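Local coordinates for TCP pilus virulence regulatory protein (Vibrio cholerae, PDB 3GBG), which probably activates transcription of virulence genes as an AraC-family DNA-binding regulator that binds a fatty acid between its cupin-like domain and its helical part, at residues A[12-17]-A[79-84]; A[41-46]-A[68-73]; A[175-180]-A[189-194]. All coordinates share one frame; numbering follows the deposited sequence.

Contact 1: A[12-17]-A[79-84]. With PAM (palmitoleic acid), chain B.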
# COMPACT_ATOMS: atom_id res chain seq x y z
N TYR A 12 -0.10 1.56 -13.76
CA TYR A 12 0.14 0.21 -14.24
C TYR A 12 -0.87 -0.20 -15.29
O TYR A 12 -2.08 0.04 -15.14
CB TYR A 12 0.08 -0.79 -13.08
CG TYR A 12 1.04 -0.50 -11.96
CD1 TYR A 12 0.64 0.21 -10.83
CD2 TYR A 12 2.36 -0.92 -12.03
CE1 TYR A 12 1.53 0.50 -9.80
CE2 TYR A 12 3.26 -0.65 -11.01
CZ TYR A 12 2.85 0.06 -9.89
OH TYR A 12 3.74 0.35 -8.89
N ARG A 13 -0.38 -0.82 -16.35
CA ARG A 13 -1.21 -1.29 -17.45
C ARG A 13 -1.86 -2.61 -17.03
O ARG A 13 -1.21 -3.45 -16.42
CB ARG A 13 -0.33 -1.50 -18.69
CG ARG A 13 -1.04 -2.01 -19.93
CD ARG A 13 -1.63 -0.88 -20.75
NE ARG A 13 -1.59 -1.16 -22.18
CZ ARG A 13 -0.47 -1.40 -22.86
NH1 ARG A 13 0.70 -1.39 -22.24
NH2 ARG A 13 -0.53 -1.65 -24.16
N MET A 14 -3.14 -2.78 -17.36
CA MET A 14 -3.85 -4.02 -17.04
C MET A 14 -4.49 -4.57 -18.32
O MET A 14 -5.45 -4.00 -18.84
CB MET A 14 -4.94 -3.75 -16.00
CG MET A 14 -4.95 -4.74 -14.87
SD MET A 14 -6.51 -4.88 -13.99
CE MET A 14 -6.48 -6.58 -13.61
N SER A 15 -3.94 -5.67 -18.82
CA SER A 15 -4.44 -6.29 -20.04
C SER A 15 -5.86 -6.79 -19.87
O SER A 15 -6.29 -7.11 -18.76
CB SER A 15 -3.54 -7.47 -20.45
OG SER A 15 -2.24 -7.03 -20.76
N LYS A 16 -6.59 -6.87 -20.98
CA LYS A 16 -7.98 -7.32 -20.94
C LYS A 16 -8.17 -8.63 -20.19
O LYS A 16 -7.50 -9.62 -20.46
CB LYS A 16 -8.53 -7.47 -22.37
CG LYS A 16 -7.76 -8.44 -23.26
CD LYS A 16 -8.50 -8.66 -24.57
CE LYS A 16 -7.59 -9.21 -25.66
NZ LYS A 16 -8.33 -9.36 -26.94
N PHE A 17 -9.10 -8.60 -19.23
CA PHE A 17 -9.46 -9.77 -18.44
C PHE A 17 -8.33 -10.43 -17.66
O PHE A 17 -8.44 -11.59 -17.24
CB PHE A 17 -10.15 -10.78 -19.36
CG PHE A 17 -11.27 -10.18 -20.16
CD1 PHE A 17 -12.42 -9.74 -19.53
CD2 PHE A 17 -11.17 -10.01 -21.54
CE1 PHE A 17 -13.45 -9.13 -20.25
CE2 PHE A 17 -12.19 -9.40 -22.27
CZ PHE A 17 -13.33 -8.96 -21.62
N ILE A 79 -6.64 -1.38 -19.38
CA ILE A 79 -7.04 -0.50 -18.30
C ILE A 79 -5.79 -0.01 -17.59
O ILE A 79 -4.83 -0.75 -17.42
CB ILE A 79 -7.92 -1.24 -17.26
CG1 ILE A 79 -9.29 -1.57 -17.88
CG2 ILE A 79 -8.10 -0.38 -16.02
CD1 ILE A 79 -10.17 -2.41 -16.95
N ASN A 80 -5.80 1.26 -17.18
CA ASN A 80 -4.68 1.82 -16.45
C ASN A 80 -5.07 1.99 -14.99
O ASN A 80 -6.08 2.62 -14.66
CB ASN A 80 -4.25 3.18 -17.02
CG ASN A 80 -3.56 3.06 -18.36
OD1 ASN A 80 -2.79 2.12 -18.59
ND2 ASN A 80 -3.82 4.01 -19.25
N VAL A 81 -4.26 1.40 -14.11
CA VAL A 81 -4.50 1.48 -12.68
C VAL A 81 -3.54 2.51 -12.12
O VAL A 81 -2.32 2.38 -12.27
CB VAL A 81 -4.25 0.11 -12.01
CG1 VAL A 81 -4.59 0.19 -10.53
CG2 VAL A 81 -5.07 -0.97 -12.69
N SER A 82 -4.09 3.55 -11.51
CA SER A 82 -3.27 4.62 -10.94
C SER A 82 -3.10 4.35 -9.45
O SER A 82 -4.07 4.06 -8.76
CB SER A 82 -3.96 5.97 -11.14
OG SER A 82 -4.09 6.28 -12.52
N VAL A 83 -1.86 4.44 -8.97
CA VAL A 83 -1.60 4.21 -7.56
C VAL A 83 -0.88 5.40 -6.93
O VAL A 83 0.21 5.78 -7.35
CB VAL A 83 -0.75 2.94 -7.34
CG1 VAL A 83 -0.60 2.67 -5.85
CG2 VAL A 83 -1.42 1.75 -8.02
N ILE A 84 -1.51 5.97 -5.91
CA ILE A 84 -0.95 7.11 -5.19
C ILE A 84 -0.45 6.71 -3.82
O ILE A 84 -1.19 6.13 -3.02
CB ILE A 84 -2.01 8.20 -4.98
CG1 ILE A 84 -2.46 8.74 -6.33
CG2 ILE A 84 -1.45 9.30 -4.10
CD1 ILE A 84 -3.55 9.78 -6.21
C1 PAM B . 2.92 -0.15 -5.52
O1 PAM B . 2.84 0.65 -6.48
O2 PAM B . 3.19 0.30 -4.39
C2 PAM B . 2.69 -1.64 -5.73
C3 PAM B . 1.71 -2.17 -4.69
C4 PAM B . 0.43 -2.67 -5.35
C5 PAM B . -0.80 -2.23 -4.57
C6 PAM B . -1.71 -1.36 -5.44
C7 PAM B . -2.92 -2.15 -5.93
C8 PAM B . -3.28 -1.76 -7.36
C9 PAM B . -3.59 -3.00 -8.20
C10 PAM B . -2.89 -3.31 -9.29
C11 PAM B . -1.72 -2.46 -9.80
C12 PAM B . -0.38 -2.98 -9.29
C13 PAM B . 0.20 -4.02 -10.22
C14 PAM B . 1.43 -4.67 -9.61
C15 PAM B . 2.01 -5.72 -10.54
C16 PAM B . 1.63 -7.12 -10.08
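Tyr-12 and Val-81 face each other as an antiparallel hydrogen-bonded pair, where edge strand 7-14 runs along strand 79-86 in the cupin-like domain. Four backbone hydrogen bonds join the two. Tyr-12 and Val-81 exchange a nearly straight pair, with Tyr-12 N to Val-81 O and Val-81 N to Tyr-12 O both at 2.8 Å. Met-14 and Ile-79 form the next hydrogen-bonded pair. There Ile-79 N reaches Met-14 O at 2.9 Å, while Met-14 N gives a more bent bond to Ile-79 O, 137° at the hydrogen. Between the two pairs, the CA-H of Asn-80 also points at Tyr-12 O.

The apolar contacts lie on the face that carries Tyr-12, Met-14, Ile-79, Val-81 and Val-83. Val-83 CG2 sits in the plane of the Tyr-12 ring, at its edge, 3.7 Å from CE1. Met-14 CB rests against Ile-79 CB at 4.1 Å and, more loosely, against Val-81 CG2.

The same face meets the palmitoleic acid. Its C12 lies over one face of the Tyr-12 ring, displaced toward the rim. With CG1 anti to the backbone N (chi1 -176°), Val-81 turns that methyl to the lipid, 3.9 Å from C8. On the polar side, Tyr-12 OH donates to carboxylate atom O1 of the fatty acid at 2.6 Å and is also hydrogen-bonded to Tyr-266 OH; Lys-31 and Lys-230 bind the ligand as well.

One tyrosine therefore serves both the head group and the hydrocarbon chain of the ligand, its ring packing on the chain and its hydroxyl holding the head group. Two lysines nearby would probably keep that head group as a carboxylate, and Tyr-266, from the C-terminal helix 263-269, ties the sheet edge to the helical part of the protein.

Contact 2: A[41-46]-A[68-73]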
# COMPACT_ATOMS: atom_id res chain seq x y z
N LYS A 41 -12.99 -6.40 -11.06
CA LYS A 41 -13.54 -7.14 -9.94
C LYS A 41 -12.47 -7.29 -8.86
O LYS A 41 -11.42 -7.88 -9.10
CB LYS A 41 -14.00 -8.53 -10.39
CG LYS A 41 -14.64 -9.35 -9.29
CD LYS A 41 -14.97 -10.76 -9.77
CE LYS A 41 -15.61 -11.59 -8.68
NZ LYS A 41 -15.87 -12.99 -9.13
N LEU A 42 -12.75 -6.77 -7.68
CA LEU A 42 -11.81 -6.86 -6.58
C LEU A 42 -12.31 -7.92 -5.61
O LEU A 42 -13.46 -7.87 -5.16
CB LEU A 42 -11.69 -5.50 -5.88
CG LEU A 42 -10.58 -5.27 -4.86
CD1 LEU A 42 -10.39 -3.79 -4.65
CD2 LEU A 42 -10.92 -5.96 -3.53
N ILE A 43 -11.46 -8.90 -5.32
CA ILE A 43 -11.82 -9.96 -4.39
C ILE A 43 -10.95 -9.80 -3.15
O ILE A 43 -9.72 -9.89 -3.22
CB ILE A 43 -11.58 -11.35 -5.01
CG1 ILE A 43 -12.49 -11.53 -6.24
CG2 ILE A 43 -11.84 -12.43 -3.97
CD1 ILE A 43 -12.26 -12.81 -7.00
N ASP A 44 -11.59 -9.53 -2.02
CA ASP A 44 -10.87 -9.35 -0.76
C ASP A 44 -10.84 -10.67 0.00
O ASP A 44 -11.85 -11.08 0.58
CB ASP A 44 -11.56 -8.28 0.08
CG ASP A 44 -10.71 -7.82 1.25
OD1 ASP A 44 -9.65 -8.43 1.49
OD2 ASP A 44 -11.11 -6.84 1.91
N LYS A 45 -9.68 -11.32 0.01
CA LYS A 45 -9.54 -12.59 0.70
C LYS A 45 -9.55 -12.44 2.23
O LYS A 45 -9.76 -13.41 2.95
CB LYS A 45 -8.25 -13.29 0.27
CG LYS A 45 -8.32 -13.98 -1.09
CD LYS A 45 -8.57 -13.00 -2.22
CE LYS A 45 -8.68 -13.73 -3.56
NZ LYS A 45 -9.78 -14.74 -3.54
N ASN A 46 -9.33 -11.23 2.72
CA ASN A 46 -9.32 -11.00 4.16
C ASN A 46 -10.74 -10.97 4.73
O ASN A 46 -11.00 -11.53 5.79
CB ASN A 46 -8.61 -9.68 4.49
CG ASN A 46 -7.10 -9.83 4.50
OD1 ASN A 46 -6.36 -8.85 4.59
ND2 ASN A 46 -6.62 -11.07 4.42
N ARG A 68 -4.51 -9.13 1.22
CA ARG A 68 -4.68 -10.40 0.53
C ARG A 68 -5.89 -10.22 -0.39
O ARG A 68 -7.03 -10.40 0.04
CB ARG A 68 -4.94 -11.55 1.51
CG ARG A 68 -3.83 -11.77 2.55
CD ARG A 68 -4.16 -12.96 3.44
NE ARG A 68 -3.15 -13.19 4.47
CZ ARG A 68 -2.94 -12.39 5.52
NH1 ARG A 68 -3.68 -11.31 5.68
NH2 ARG A 68 -2.00 -12.69 6.40
N PHE A 69 -5.64 -9.84 -1.64
CA PHE A 69 -6.73 -9.61 -2.60
C PHE A 69 -6.28 -9.70 -4.04
O PHE A 69 -5.09 -9.72 -4.34
CB PHE A 69 -7.35 -8.24 -2.37
CG PHE A 69 -6.47 -7.09 -2.79
CD1 PHE A 69 -5.44 -6.66 -1.97
CD2 PHE A 69 -6.65 -6.46 -4.02
CE1 PHE A 69 -4.61 -5.60 -2.35
CE2 PHE A 69 -5.82 -5.40 -4.41
CZ PHE A 69 -4.80 -4.97 -3.57
N SER A 70 -7.25 -9.75 -4.94
CA SER A 70 -6.96 -9.81 -6.36
C SER A 70 -7.85 -8.81 -7.09
O SER A 70 -8.91 -8.43 -6.60
CB SER A 70 -7.20 -11.22 -6.92
OG SER A 70 -8.57 -11.59 -6.84
N LEU A 71 -7.37 -8.37 -8.25
CA LEU A 71 -8.08 -7.42 -9.09
C LEU A 71 -8.13 -8.04 -10.48
O LEU A 71 -7.10 -8.34 -11.07
CB LEU A 71 -7.34 -6.08 -9.14
CG LEU A 71 -8.10 -4.91 -9.76
CD1 LEU A 71 -9.31 -4.58 -8.88
CD2 LEU A 71 -7.19 -3.70 -9.89
N THR A 72 -9.34 -8.24 -10.99
CA THR A 72 -9.51 -8.85 -12.30
C THR A 72 -10.22 -7.89 -13.26
O THR A 72 -11.29 -7.37 -12.95
CB THR A 72 -10.34 -10.15 -12.22
OG1 THR A 72 -9.67 -11.09 -11.38
CG2 THR A 72 -10.53 -10.75 -13.61
N SER A 73 -9.61 -7.67 -14.41
CA SER A 73 -10.20 -6.81 -15.41
C SER A 73 -11.43 -7.47 -15.99
O SER A 73 -11.43 -8.67 -16.27
CB SER A 73 -9.20 -6.52 -16.54
OG SER A 73 -9.89 -6.04 -17.69
O HOH W 1 -10.11 -10.52 -8.75
O HOH W 2 -7.01 -7.43 1.53
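Phe-69 holds CG between its own backbone N and carbonyl carbon (chi1 71°), and Leu-42 sets CG anti to its N (chi1 -169°); together these bring Leu-42 CG to 4.2 Å from Phe-69 CD2. The two residues lie on neighbouring antiparallel strands, 40-44 and 66-73, in the four-stranded sheet of the cupin-like domain. Leu-71 joins them on the same buried face, with CD1 3.9 Å from Leu-42 CB. Phe-33 of strand 31-35 touches both Leu-42 and Phe-69, so this face packs on the other sheet of the domain, and Leu-71 also reaches the bound palmitoleic acid.

Lys-41 with Thr-72 and Ile-43 with Ser-70 are the hydrogen-bonded pairs, each exchanging two N-H to O bonds. Past the end of the strand, Lys-45 N adds a bent bond to Arg-68 O at 2.8 Å. The strands are close at Phe-69, where its side-chain CB comes within 3.0 Å of Ile-43 O.

Asp-44 OD1 accepts from Asn-46 N at 3.1 Å, an Asx turn in which the donor stands above the carboxylate plane. A water bridges that same OD1 to Arg-68 N. Arg-68 runs out extended from CG to NE and crosses Asn-46 at about a right angle, and its NH2 finds a partner in Arg-209 O.

On the other face Ser-70 OG lies beside Ile-43, 3.5 Å from CB. A second water draws the polar atoms there together: it donates to Lys-41 O and hydrogen-bonds Ser-70 OG and Thr-72 OG1, each hydroxyl at 2.7 Å, while Thr-72 OG1 also bonds Thr-19 OG1.

Contact 3: A[175-180]-A[189-194]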
# COMPACT_ATOMS: atom_id res chain seq x y z
N SER A 175 6.88 -2.03 12.73
CA SER A 175 7.24 -1.75 11.34
C SER A 175 8.41 -0.78 11.20
O SER A 175 9.34 -1.02 10.45
CB SER A 175 6.04 -1.21 10.58
OG SER A 175 4.97 -2.12 10.60
N CYS A 176 8.32 0.35 11.91
CA CYS A 176 9.39 1.35 11.87
C CYS A 176 10.70 0.75 12.34
O CYS A 176 11.76 1.08 11.83
CB CYS A 176 9.05 2.55 12.75
SG CYS A 176 7.81 3.68 12.07
N LEU A 177 10.62 -0.12 13.34
CA LEU A 177 11.81 -0.77 13.87
C LEU A 177 12.47 -1.55 12.74
O LEU A 177 13.65 -1.35 12.44
CB LEU A 177 11.43 -1.75 14.98
CG LEU A 177 12.33 -1.88 16.21
CD1 LEU A 177 11.99 -3.19 16.92
CD2 LEU A 177 13.80 -1.85 15.84
N VAL A 178 11.71 -2.46 12.13
CA VAL A 178 12.21 -3.28 11.03
C VAL A 178 12.75 -2.45 9.86
O VAL A 178 13.84 -2.71 9.37
CB VAL A 178 11.12 -4.25 10.52
CG1 VAL A 178 11.63 -5.02 9.31
CG2 VAL A 178 10.75 -5.24 11.63
N LYS A 179 11.99 -1.44 9.43
CA LYS A 179 12.43 -0.60 8.33
C LYS A 179 13.70 0.19 8.65
O LYS A 179 14.48 0.54 7.75
CB LYS A 179 11.31 0.35 7.90
CG LYS A 179 10.07 -0.42 7.44
CD LYS A 179 9.05 0.47 6.77
CE LYS A 179 8.40 1.43 7.74
NZ LYS A 179 7.20 2.08 7.14
N SER A 180 13.93 0.45 9.94
CA SER A 180 15.13 1.20 10.33
C SER A 180 16.41 0.37 10.26
O SER A 180 17.51 0.91 10.31
CB SER A 180 14.96 1.74 11.76
OG SER A 180 15.23 0.72 12.72
N ALA A 189 12.50 -11.93 19.81
CA ALA A 189 13.30 -11.43 20.93
C ALA A 189 13.79 -10.01 20.67
O ALA A 189 13.84 -9.18 21.58
CB ALA A 189 14.50 -12.36 21.18
N ASP A 190 14.15 -9.74 19.42
CA ASP A 190 14.64 -8.41 19.05
C ASP A 190 13.54 -7.37 19.17
O ASP A 190 13.76 -6.24 19.65
CB ASP A 190 15.19 -8.42 17.63
CG ASP A 190 16.31 -9.42 17.46
OD1 ASP A 190 16.10 -10.40 16.72
OD2 ASP A 190 17.38 -9.23 18.07
N ILE A 191 12.34 -7.75 18.73
CA ILE A 191 11.20 -6.85 18.79
C ILE A 191 10.83 -6.55 20.24
O ILE A 191 10.62 -5.39 20.60
CB ILE A 191 9.95 -7.45 18.09
CG1 ILE A 191 10.27 -7.71 16.61
CG2 ILE A 191 8.75 -6.51 18.24
CD1 ILE A 191 10.71 -6.49 15.83
N CYS A 192 10.75 -7.58 21.07
CA CYS A 192 10.40 -7.36 22.47
C CYS A 192 11.44 -6.52 23.20
O CYS A 192 11.10 -5.65 24.00
CB CYS A 192 10.24 -8.71 23.18
SG CYS A 192 8.96 -9.76 22.48
N GLY A 193 12.71 -6.79 22.92
CA GLY A 193 13.79 -6.06 23.56
C GLY A 193 13.82 -4.60 23.15
O GLY A 193 13.97 -3.71 23.99
N GLU A 194 13.65 -4.34 21.85
CA GLU A 194 13.66 -2.97 21.36
C GLU A 194 12.44 -2.18 21.84
O GLU A 194 12.56 -1.01 22.19
CB GLU A 194 13.72 -2.96 19.82
CG GLU A 194 15.05 -3.44 19.26
CD GLU A 194 16.20 -2.49 19.54
OE1 GLU A 194 17.35 -2.83 19.21
OE2 GLU A 194 15.95 -1.39 20.08
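Within 175-180, Leu-177 makes the main contact with 189-194, touching Ile-191 and Glu-194. The two short helical segments run at 112° to each other with their axes 11.0 Å apart, wide enough that side chains alone bridge the gap. Leu-177 directs CB toward the partner segment, and CD1 does most of the touching: it stands 3.4 Å from Glu-194 CB and 3.7 Å from Ile-191 CD1. CD2 approaches CB and CG of Glu-194, whose side chain crosses the leucine at about a right angle.

Next in sequence, Val-178 takes a lesser part, with CG2 4.4 Å from Ile-191 CD1. Ile-191 can meet both residues because CG1 lies beside its backbone N (chi1 -60°) and a second bend at chi2 carries CD1 toward helix 170-180. Trp-186, between the helices, touches all three, while Ile-217 and Ile-220 of helix 213-231 pack on Val-178.

At the end of the segment Ser-180 turns its hydroxyl back on its own helix, donating to Leu-177 O at 2.6 Å.

Helix 188-195 and helix 199-207, whose Leu-202 touches Ile-191, probably form the first helix-turn-helix of the AraC-type DNA-binding part, with helix 170-180 packed on it. The join is apolar, made of methyls and methylenes. Glu-194 contributes only carbon; its carboxylate is taken by Arg-184, which also forms a salt bridge with Asp-190, so the two acidic charges are probably balanced by one arginine.

How the contacts relate
Contacts 1 and 2 belong to the cupin-like domain, one in each of its two antiparallel sheets, with centres 14 Å apart. Along the chain contact 2 is nested within the loop closed by contact 1, and strands 66-73 and 79-86 follow one another. The two touch where Met-14 CE packs on Leu-71 O, and both lie against the fatty acid. Contact 3 comes later in sequence, among the helices that follow, about 35 Å from contact 1 and 31 Å from contact 2 between centres. It touches neither, but helix 213-231 reaches both regions: Lys-230 binds the fatty acid and Ile-217 and Ile-220 pack on Val-178, a possible link between the lipid site and the helical part.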